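Local coordinates for mitochondrial RNA-binding protein 1 (Trypanosoma brucei, PDB 2GIA), which binds guide RNA together with its partner MRP2 and acts as an RNA matchmaker in mitochondrial RNA editing, at residues 11-16 against 136-141; 16-21 against 56-61; 35-40 against 72-77. One frame throughout, in Å; residues are numbered along the deposited sequence.

Overall arrangement
All three contacts involve the four-stranded antiparallel sheet 12-17, 26-33, 36-43, 65-68. Contacts 1 and 3, with centres about 11 Å apart, lay helices 130-145 and 71-81 on it through the edge strand 12-17 and the inner strand 36-43; they merge where Leu139 packs on Leu37, Leu74 and Leu77, and Phe138 on Leu37. Contact 2 lies at the surface, where strand 12-17 ends, its centre about 20 Å from that of contact 1 and about 25 Å from that of contact 3. Along the chain contacts 2 and 3 alternate inside the loop closed by contact 1. Two helices packed among antiparallel sheets are consistent with a Whirly-like fold; contacts 1 and 3 also border the MRP2 chain.

Contact 1: residues 11-16 against 136-141; sequences PKFEIH and EHFLES
Phe13 and Phe138 form an offset edge-to-face pair: the edge of Phe13 is turned to the face of Phe138, with ring centroids 5.5 Å apart and planes at 67°. The approach runs along one side of the Phe13 ring, where CD1 lies 3.7 Å from Phe138 CD2 and CE1 is equally close, 3.7 Å, to Phe138 CB. With CG anti to its backbone N (chi1 -173°), Phe138 stretches from the helix to the strand backbone. Its far end touches main chain: CE2 is 3.4 Å from Lys12 CA, an oblique approach, while Pro11 O sits near the ring plane at the edge, 3.5 Å from CZ. Pro11 CB adds a looser apolar touch to CE2. No hydrogen bond crosses between 11-16 and 136-141, so the join rests on van der Waals and aromatic contact.

The polar groups of this strand belong to the alternate residues. Lys12 NZ forms a salt bridge with Glu14 OE1 at 2.8 Å, reaching it from above the carboxylate plane, and His16 NE2 donates to Glu14 OE2 at 2.9 Å on the anti side, somewhat tilted from both planes. OE1 also pairs with Arg29, which would probably stabilise the carboxylate's charge.

Strand 12-17 is held to strand 26-33 by backbone bonds of Phe13 and Ile15, with Pro11 just before it bonding to Val32. Phe13 also packs on Thr134 and Leu135 of helix 130-145 and Phe127 of strand 121-128, while Phe138 meets Phe190 of the MRP2 chain.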
loop_
_atom_site.group_PDB
_atom_site.type_symbol
_atom_site.label_atom_id
_atom_site.label_comp_id
_atom_site.label_asym_id
_atom_site.label_seq_id
_atom_site.Cartn_x
_atom_site.Cartn_y
_atom_site.Cartn_z
ATOM N N PRO B 11 -0.313 16.309 -4.719
ATOM C CA PRO B 11 0.843 15.447 -4.500
ATOM C C PRO B 11 1.555 15.452 -5.858
ATOM O O PRO B 11 0.869 15.400 -6.904
ATOM C CB PRO B 11 0.216 14.071 -4.246
ATOM C CG PRO B 11 -1.122 14.383 -3.631
ATOM C CD PRO B 11 -1.581 15.607 -4.451
ATOM N N LYS B 12 2.882 15.513 -5.865
ATOM C CA LYS B 12 3.626 15.530 -7.125
ATOM C C LYS B 12 5.084 15.254 -6.920
ATOM O O LYS B 12 5.553 15.266 -5.789
ATOM C CB LYS B 12 3.574 16.942 -7.736
ATOM C CG LYS B 12 4.267 18.007 -6.808
ATOM C CD LYS B 12 4.471 19.389 -7.524
ATOM C CE LYS B 12 5.227 20.392 -6.610
ATOM N NZ LYS B 12 5.538 21.699 -7.307
ATOM N N PHE B 13 5.799 14.955 -8.017
ATOM C CA PHE B 13 7.255 14.888 -7.969
ATOM C C PHE B 13 7.757 15.617 -9.226
ATOM O O PHE B 13 7.021 15.750 -10.217
ATOM C CB PHE B 13 7.819 13.453 -7.882
ATOM C CG PHE B 13 7.718 12.642 -9.154
ATOM C CD1 PHE B 13 6.611 11.792 -9.368
ATOM C CD2 PHE B 13 8.734 12.680 -10.096
ATOM C CE1 PHE B 13 6.537 10.968 -10.525
ATOM C CE2 PHE B 13 8.685 11.879 -11.262
ATOM C CZ PHE B 13 7.577 11.010 -11.479
ATOM N N GLU B 14 9.003 16.083 -9.183
ATOM C CA GLU B 14 9.571 16.792 -10.309
ATOM C C GLU B 14 10.973 16.306 -10.591
ATOM O O GLU B 14 11.688 15.890 -9.681
ATOM C CB GLU B 14 9.612 18.299 -10.002
ATOM C CG GLU B 14 8.234 18.899 -9.760
ATOM C CD GLU B 14 8.316 20.391 -9.363
ATOM O OE1 GLU B 14 7.273 21.049 -9.359
ATOM O OE2 GLU B 14 9.426 20.881 -9.069
ATOM N N ILE B 15 11.347 16.336 -11.862
ATOM C CA ILE B 15 12.693 15.981 -12.293
ATOM C C ILE B 15 13.262 17.273 -12.906
ATOM O O ILE B 15 12.774 17.740 -13.931
ATOM C CB ILE B 15 12.651 14.919 -13.374
ATOM C CG1 ILE B 15 11.995 13.647 -12.777
ATOM C CG2 ILE B 15 14.065 14.585 -13.867
ATOM C CD1 ILE B 15 11.834 12.511 -13.781
ATOM N N HIS B 16 14.267 17.841 -12.262
ATOM C CA HIS B 16 14.921 19.058 -12.739
ATOM C C HIS B 16 16.162 18.590 -13.468
ATOM O O HIS B 16 17.135 18.143 -12.870
ATOM C CB HIS B 16 15.273 19.975 -11.558
ATOM C CG HIS B 16 14.069 20.541 -10.859
ATOM N ND1 HIS B 16 13.781 21.886 -10.840
ATOM C CD2 HIS B 16 13.067 19.937 -10.170
ATOM C CE1 HIS B 16 12.661 22.093 -10.168
ATOM N NE2 HIS B 16 12.207 20.925 -9.750
ATOM N N GLU B 136 7.043 4.702 -10.403
ATOM C CA GLU B 136 6.249 3.553 -9.960
ATOM C C GLU B 136 5.572 3.835 -8.606
ATOM O O GLU B 136 4.363 3.580 -8.447
ATOM C CB GLU B 136 7.149 2.298 -9.800
ATOM C CG GLU B 136 7.664 1.706 -11.137
ATOM C CD GLU B 136 8.791 0.680 -10.967
ATOM O OE1 GLU B 136 9.066 -0.044 -11.944
ATOM O OE2 GLU B 136 9.416 0.608 -9.873
ATOM N N HIS B 137 6.344 4.320 -7.618
ATOM C CA HIS B 137 5.745 4.584 -6.305
ATOM C C HIS B 137 4.642 5.640 -6.369
ATOM O O HIS B 137 3.600 5.509 -5.710
ATOM C CB HIS B 137 6.824 5.006 -5.309
ATOM C CG HIS B 137 7.597 3.842 -4.749
ATOM N ND1 HIS B 137 7.447 3.403 -3.457
ATOM C CD2 HIS B 137 8.463 2.984 -5.348
ATOM C CE1 HIS B 137 8.178 2.312 -3.279
ATOM N NE2 HIS B 137 8.798 2.037 -4.418
ATOM N N PHE B 138 4.874 6.683 -7.181
ATOM C CA PHE B 138 3.890 7.750 -7.312
ATOM C C PHE B 138 2.601 7.224 -7.929
ATOM O O PHE B 138 1.515 7.545 -7.478
ATOM C CB PHE B 138 4.448 8.909 -8.200
ATOM C CG PHE B 138 3.550 10.117 -8.244
ATOM C CD1 PHE B 138 2.507 10.208 -9.179
ATOM C CD2 PHE B 138 3.682 11.115 -7.275
ATOM C CE1 PHE B 138 1.574 11.297 -9.152
ATOM C CE2 PHE B 138 2.768 12.209 -7.228
ATOM C CZ PHE B 138 1.705 12.301 -8.178
ATOM N N LEU B 139 2.720 6.450 -9.000
ATOM C CA LEU B 139 1.525 5.932 -9.646
ATOM C C LEU B 139 0.759 4.964 -8.709
ATOM O O LEU B 139 -0.466 5.003 -8.670
ATOM C CB LEU B 139 1.901 5.215 -10.945
ATOM C CG LEU B 139 2.529 6.130 -12.047
ATOM C CD1 LEU B 139 3.075 5.237 -13.198
ATOM C CD2 LEU B 139 1.463 7.120 -12.600
ATOM N N GLU B 140 1.469 4.101 -7.973
ATOM C CA GLU B 140 0.749 3.154 -7.097
ATOM C C GLU B 140 0.074 3.938 -5.972
ATOM O O GLU B 140 -1.057 3.655 -5.561
ATOM C CB GLU B 140 1.714 2.084 -6.522
ATOM C CG GLU B 140 2.319 1.254 -7.646
ATOM C CD GLU B 140 2.948 -0.049 -7.179
ATOM O OE1 GLU B 140 3.653 -0.707 -7.991
ATOM O OE2 GLU B 140 2.736 -0.409 -6.000
ATOM N N SER B 141 0.771 4.934 -5.475
ATOM C CA SER B 141 0.183 5.766 -4.424
ATOM C C SER B 141 -1.046 6.496 -4.954
ATOM O O SER B 141 -2.104 6.546 -4.298
ATOM C CB SER B 141 1.186 6.818 -3.907
ATOM O OG SER B 141 2.204 6.232 -3.101
#

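Contact 2: residues 16-21 against 56-61; sequences HDVRDD and SPQFDA
Val18 and His16 both reach the ring of Phe59 at its outer end. Val18 CG2 comes within 3.5 Å of Phe59 CZ, a close apolar touch made obliquely to the ring, and the same methyl lies 4.0 Å from Gln58 CG. The valine thus rests on two consecutive residues of the loop. Its chi1 of 176° sets CG1 anti to the backbone N and leaves CG2 beside that nitrogen, where it can reach the phenyl ring. At the neighbouring ring atom, His16 ND1 approaches Phe59 CE2 at 3.8 Å. The imidazole and phenyl centroids are 5.8 Å apart with planes at 76°; the two rings meet obliquely. The other imidazole nitrogen, NE2, is bonded to Glu14.

A salt bridge between its two neighbours, Asp17 and Arg19, flanks Val18: Arg19 NE lies 2.9 Å from Asp17 OD2, which sits near the guanidinium plane and is met on its syn side but well out of the carboxylate plane. A weak bond from NH2 to OD1 makes the pairing two-pronged. Arg19 N is further bound by the side chain of Gln44. On the loop side, backbone bonds of Gln58 with Leu45 and of Asp60 with Pro43 probably help to position Phe59.

This is a surface contact, joining the end of strand 12-17 to the loop between strands 36-43 and 65-68. Phe59 also packs on Met27 of strand 26-33 and Tyr42 of strand 36-43, so the loop lies against the sheet.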
loop_
_atom_site.group_PDB
_atom_site.type_symbol
_atom_site.label_atom_id
_atom_site.label_comp_id
_atom_site.label_asym_id
_atom_site.label_seq_id
_atom_site.Cartn_x
_atom_site.Cartn_y
_atom_site.Cartn_z
ATOM N N HIS B 16 14.267 17.841 -12.262
ATOM C CA HIS B 16 14.921 19.058 -12.739
ATOM C C HIS B 16 16.162 18.590 -13.468
ATOM O O HIS B 16 17.135 18.143 -12.870
ATOM C CB HIS B 16 15.273 19.975 -11.558
ATOM C CG HIS B 16 14.069 20.541 -10.859
ATOM N ND1 HIS B 16 13.781 21.886 -10.840
ATOM C CD2 HIS B 16 13.067 19.937 -10.170
ATOM C CE1 HIS B 16 12.661 22.093 -10.168
ATOM N NE2 HIS B 16 12.207 20.925 -9.750
ATOM N N ASP B 17 16.108 18.665 -14.777
ATOM C CA ASP B 17 17.220 18.241 -15.603
ATOM C C ASP B 17 17.854 19.479 -16.264
ATOM O O ASP B 17 17.624 19.774 -17.427
ATOM C CB ASP B 17 16.696 17.265 -16.650
ATOM C CG ASP B 17 17.800 16.656 -17.488
ATOM O OD1 ASP B 17 17.474 16.080 -18.556
ATOM O OD2 ASP B 17 18.976 16.760 -17.086
ATOM N N VAL B 18 18.650 20.198 -15.500
ATOM C CA VAL B 18 19.294 21.411 -16.017
ATOM C C VAL B 18 20.576 21.017 -16.772
ATOM O O VAL B 18 21.392 20.276 -16.224
ATOM C CB VAL B 18 19.670 22.333 -14.846
ATOM C CG1 VAL B 18 20.424 23.558 -15.370
ATOM C CG2 VAL B 18 18.432 22.738 -14.081
ATOM N N ARG B 19 20.747 21.541 -17.997
ATOM C CA ARG B 19 21.894 21.240 -18.877
ATOM C C ARG B 19 22.726 22.458 -19.230
ATOM O O ARG B 19 22.246 23.592 -19.149
ATOM C CB ARG B 19 21.429 20.646 -20.212
ATOM C CG ARG B 19 20.496 19.445 -20.114
ATOM C CD ARG B 19 21.226 18.277 -19.451
ATOM N NE ARG B 19 20.466 17.056 -19.590
ATOM C CZ ARG B 19 20.337 16.389 -20.726
ATOM N NH1 ARG B 19 20.934 16.814 -21.833
ATOM N NH2 ARG B 19 19.566 15.321 -20.760
ATOM N N ASP B 20 23.974 22.212 -19.634
ATOM C CA ASP B 20 24.860 23.301 -20.059
ATOM C C ASP B 20 24.261 23.852 -21.349
ATOM O O ASP B 20 24.339 25.042 -21.621
ATOM C CB ASP B 20 26.281 22.785 -20.289
ATOM C CG ASP B 20 26.915 22.255 -19.012
ATOM O OD1 ASP B 20 26.798 22.936 -17.963
ATOM O OD2 ASP B 20 27.532 21.167 -19.058
ATOM N N ASP B 21 23.653 22.976 -22.146
ATOM C CA ASP B 21 22.986 23.437 -23.354
ATOM C C ASP B 21 21.484 23.528 -23.055
ATOM O O ASP B 21 20.774 22.522 -23.141
ATOM C CB ASP B 21 23.186 22.468 -24.517
ATOM C CG ASP B 21 22.841 23.102 -25.859
ATOM O OD1 ASP B 21 21.780 23.761 -25.953
ATOM O OD2 ASP B 21 23.636 22.952 -26.817
ATOM N N SER B 56 15.180 35.347 -12.158
ATOM C CA SER B 56 14.536 34.879 -13.360
ATOM C C SER B 56 14.336 33.363 -13.168
ATOM O O SER B 56 15.079 32.720 -12.432
ATOM C CB SER B 56 15.396 35.176 -14.601
ATOM O OG SER B 56 16.705 34.605 -14.542
ATOM N N PRO B 57 13.312 32.803 -13.808
ATOM C CA PRO B 57 13.027 31.366 -13.689
ATOM C C PRO B 57 13.989 30.521 -14.493
ATOM O O PRO B 57 14.405 30.909 -15.587
ATOM C CB PRO B 57 11.589 31.245 -14.188
ATOM C CG PRO B 57 11.482 32.364 -15.213
ATOM C CD PRO B 57 12.235 33.510 -14.519
ATOM N N GLN B 58 14.362 29.370 -13.934
ATOM C CA GLN B 58 15.286 28.488 -14.633
ATOM C C GLN B 58 14.604 27.797 -15.789
ATOM O O GLN B 58 15.269 27.413 -16.754
ATOM C CB GLN B 58 15.868 27.449 -13.671
ATOM C CG GLN B 58 16.805 26.433 -14.320
ATOM C CD GLN B 58 18.093 27.047 -14.850
ATOM O OE1 GLN B 58 18.172 27.500 -15.999
ATOM N NE2 GLN B 58 19.093 27.071 -14.013
ATOM N N PHE B 59 13.275 27.670 -15.715
ATOM C CA PHE B 59 12.492 27.001 -16.777
ATOM C C PHE B 59 11.397 27.925 -17.314
ATOM O O PHE B 59 11.042 28.890 -16.667
ATOM C CB PHE B 59 11.872 25.690 -16.231
ATOM C CG PHE B 59 12.902 24.705 -15.771
ATOM C CD1 PHE B 59 13.556 23.890 -16.684
ATOM C CD2 PHE B 59 13.314 24.686 -14.435
ATOM C CE1 PHE B 59 14.642 23.063 -16.261
ATOM C CE2 PHE B 59 14.375 23.881 -14.022
ATOM C CZ PHE B 59 15.034 23.079 -14.934
ATOM N N ASP B 60 10.857 27.600 -18.490
ATOM C CA ASP B 60 9.883 28.461 -19.148
ATOM C C ASP B 60 8.434 28.009 -19.074
ATOM O O ASP B 60 7.977 27.265 -19.951
ATOM C CB ASP B 60 10.274 28.614 -20.610
ATOM C CG ASP B 60 9.535 29.757 -21.305
ATOM O OD1 ASP B 60 8.679 30.401 -20.650
ATOM O OD2 ASP B 60 9.821 29.987 -22.505
ATOM N N ALA B 61 7.715 28.477 -18.058
ATOM C CA ALA B 61 6.297 28.112 -17.898
ATOM C C ALA B 61 5.468 28.552 -19.088
ATOM O O ALA B 61 4.427 27.952 -19.364
ATOM C CB ALA B 61 5.725 28.720 -16.629
#

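Contact 3: residues 35-40 against 72-77; sequences KLLLIS and VDLAYL
Helix-on-sheet packing of largely apolar character joins helix 71-81 to strand 36-43, with Leu37 as the strand's main contribution. Its CD2 methyl faces two leucines three residues apart on the helix: it lies 3.7 Å from Leu74 CD1 and 3.8 Å from Leu77 CD1. A third touch, at 4.1 Å, runs from Leu37 CD2 to Leu74 CB. The Leu37 and Leu74 side chains cross at about a right angle, whereas Leu77 meets Leu37 on a slant. Leu74 has CG trans to its backbone N (chi1 169°), which carries its methyls out to the strand. The conformation of Leu37 is off the usual leucine rotamers, and its methyl positions are therefore less certain. Just before the strand begins, Leu74 CD2 lies loosely, 4.2 Å, against the carbonyl oxygen O of Lys35.

All three leucines are buried, and no hydrogen bond crosses. Beside them, Asp73 pairs with Arg70 and His88; Tyr76 stacks on His88, and its OH bonds to Asp169 of the MRP2 chain, on which Val72 and Ala75 also pack.

Strand 36-43 runs between 26-33 and 65-68, Leu38 bonding through its backbone to Ala31 and Ile39 to Val67. Leu139 of helix 130-145 packs on Leu37, Leu74 and Leu77, joining both helices over this sheet.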
loop_
_atom_site.group_PDB
_atom_site.type_symbol
_atom_site.label_atom_id
_atom_site.label_comp_id
_atom_site.label_asym_id
_atom_site.label_seq_id
_atom_site.Cartn_x
_atom_site.Cartn_y
_atom_site.Cartn_z
ATOM N N LYS B 35 -8.539 11.611 -9.121
ATOM C CA LYS B 35 -8.429 10.518 -10.066
ATOM C C LYS B 35 -7.595 10.883 -11.288
ATOM O O LYS B 35 -7.228 9.997 -12.065
ATOM C CB LYS B 35 -9.841 10.155 -10.578
ATOM C CG LYS B 35 -10.814 9.688 -9.488
ATOM C CD LYS B 35 -12.218 9.484 -10.112
ATOM C CE LYS B 35 -13.220 8.763 -9.164
ATOM N NZ LYS B 35 -14.535 8.515 -9.928
ATOM N N LEU B 36 -7.302 12.173 -11.447
ATOM C CA LEU B 36 -6.652 12.650 -12.670
ATOM C C LEU B 36 -5.184 13.051 -12.628
ATOM O O LEU B 36 -4.797 14.004 -11.949
ATOM C CB LEU B 36 -7.486 13.804 -13.220
ATOM C CG LEU B 36 -9.024 13.558 -13.275
ATOM C CD1 LEU B 36 -9.686 14.807 -13.956
ATOM C CD2 LEU B 36 -9.355 12.266 -14.087
ATOM N N LEU B 37 -4.372 12.268 -13.342
ATOM C CA LEU B 37 -2.927 12.494 -13.437
ATOM C C LEU B 37 -2.679 13.742 -14.325
ATOM O O LEU B 37 -3.323 13.903 -15.362
ATOM C CB LEU B 37 -2.346 11.276 -14.104
ATOM C CG LEU B 37 -1.094 10.533 -13.719
ATOM C CD1 LEU B 37 -0.761 10.595 -12.205
ATOM C CD2 LEU B 37 -1.322 9.074 -14.257
ATOM N N LEU B 38 -1.773 14.609 -13.915
ATOM C CA LEU B 38 -1.425 15.807 -14.694
ATOM C C LEU B 38 0.075 15.734 -14.937
ATOM O O LEU B 38 0.876 15.847 -14.011
ATOM C CB LEU B 38 -1.773 17.095 -13.896
ATOM C CG LEU B 38 -3.224 17.045 -13.356
ATOM C CD1 LEU B 38 -3.510 18.161 -12.341
ATOM C CD2 LEU B 38 -4.178 17.139 -14.538
ATOM N N ILE B 39 0.468 15.622 -16.196
ATOM C CA ILE B 39 1.880 15.502 -16.513
ATOM C C ILE B 39 2.269 16.772 -17.256
ATOM O O ILE B 39 1.630 17.114 -18.242
ATOM C CB ILE B 39 2.106 14.261 -17.392
ATOM C CG1 ILE B 39 1.678 13.012 -16.587
ATOM C CG2 ILE B 39 3.604 14.139 -17.720
ATOM C CD1 ILE B 39 1.797 11.673 -17.376
ATOM N N SER B 40 3.303 17.446 -16.759
ATOM C CA SER B 40 3.762 18.726 -17.304
ATOM C C SER B 40 5.244 18.761 -17.547
ATOM O O SER B 40 6.021 18.001 -16.948
ATOM C CB SER B 40 3.414 19.865 -16.294
ATOM O OG SER B 40 2.028 19.911 -16.112
ATOM N N VAL B 72 -8.957 5.870 -15.674
ATOM C CA VAL B 72 -8.576 4.561 -16.176
ATOM C C VAL B 72 -7.150 4.505 -16.738
ATOM O O VAL B 72 -6.480 3.460 -16.682
ATOM C CB VAL B 72 -9.655 4.035 -17.211
ATOM C CG1 VAL B 72 -9.487 4.696 -18.564
ATOM C CG2 VAL B 72 -9.576 2.520 -17.291
ATOM N N ASP B 73 -6.650 5.643 -17.207
ATOM C CA ASP B 73 -5.276 5.692 -17.725
ATOM C C ASP B 73 -4.331 5.500 -16.558
ATOM O O ASP B 73 -3.279 4.875 -16.695
ATOM C CB ASP B 73 -4.984 7.055 -18.367
ATOM C CG ASP B 73 -5.854 7.319 -19.603
ATOM O OD1 ASP B 73 -6.035 6.385 -20.394
ATOM O OD2 ASP B 73 -6.339 8.456 -19.763
ATOM N N LEU B 74 -4.681 6.065 -15.407
ATOM C CA LEU B 74 -3.798 5.873 -14.229
ATOM C C LEU B 74 -3.698 4.368 -13.936
ATOM O O LEU B 74 -2.612 3.806 -13.699
ATOM C CB LEU B 74 -4.355 6.646 -13.028
ATOM C CG LEU B 74 -3.716 6.336 -11.667
ATOM C CD1 LEU B 74 -2.172 6.673 -11.634
ATOM C CD2 LEU B 74 -4.445 7.203 -10.610
ATOM N N ALA B 75 -4.829 3.686 -13.964
ATOM C CA ALA B 75 -4.813 2.247 -13.725
ATOM C C ALA B 75 -3.985 1.520 -14.805
ATOM O O ALA B 75 -3.236 0.584 -14.498
ATOM C CB ALA B 75 -6.285 1.714 -13.690
ATOM N N TYR B 76 -4.116 1.940 -16.072
ATOM C CA TYR B 76 -3.334 1.319 -17.137
ATOM C C TYR B 76 -1.860 1.544 -16.926
ATOM O O TYR B 76 -1.075 0.637 -17.171
ATOM C CB TYR B 76 -3.733 1.867 -18.536
ATOM C CG TYR B 76 -4.764 0.984 -19.215
ATOM C CD1 TYR B 76 -4.424 -0.297 -19.610
ATOM C CD2 TYR B 76 -6.069 1.411 -19.401
ATOM C CE1 TYR B 76 -5.358 -1.147 -20.179
ATOM C CE2 TYR B 76 -7.030 0.552 -19.970
ATOM C CZ TYR B 76 -6.645 -0.722 -20.354
ATOM O OH TYR B 76 -7.543 -1.579 -20.934
ATOM N N LEU B 77 -1.469 2.738 -16.462
ATOM C CA LEU B 77 -0.044 2.984 -16.256
ATOM C C LEU B 77 0.482 2.067 -15.156
ATOM O O LEU B 77 1.604 1.571 -15.238
ATOM C CB LEU B 77 0.212 4.459 -15.866
ATOM C CG LEU B 77 -0.200 5.557 -16.865
ATOM C CD1 LEU B 77 0.614 6.839 -16.598
ATOM C CD2 LEU B 77 -0.070 5.098 -18.319
#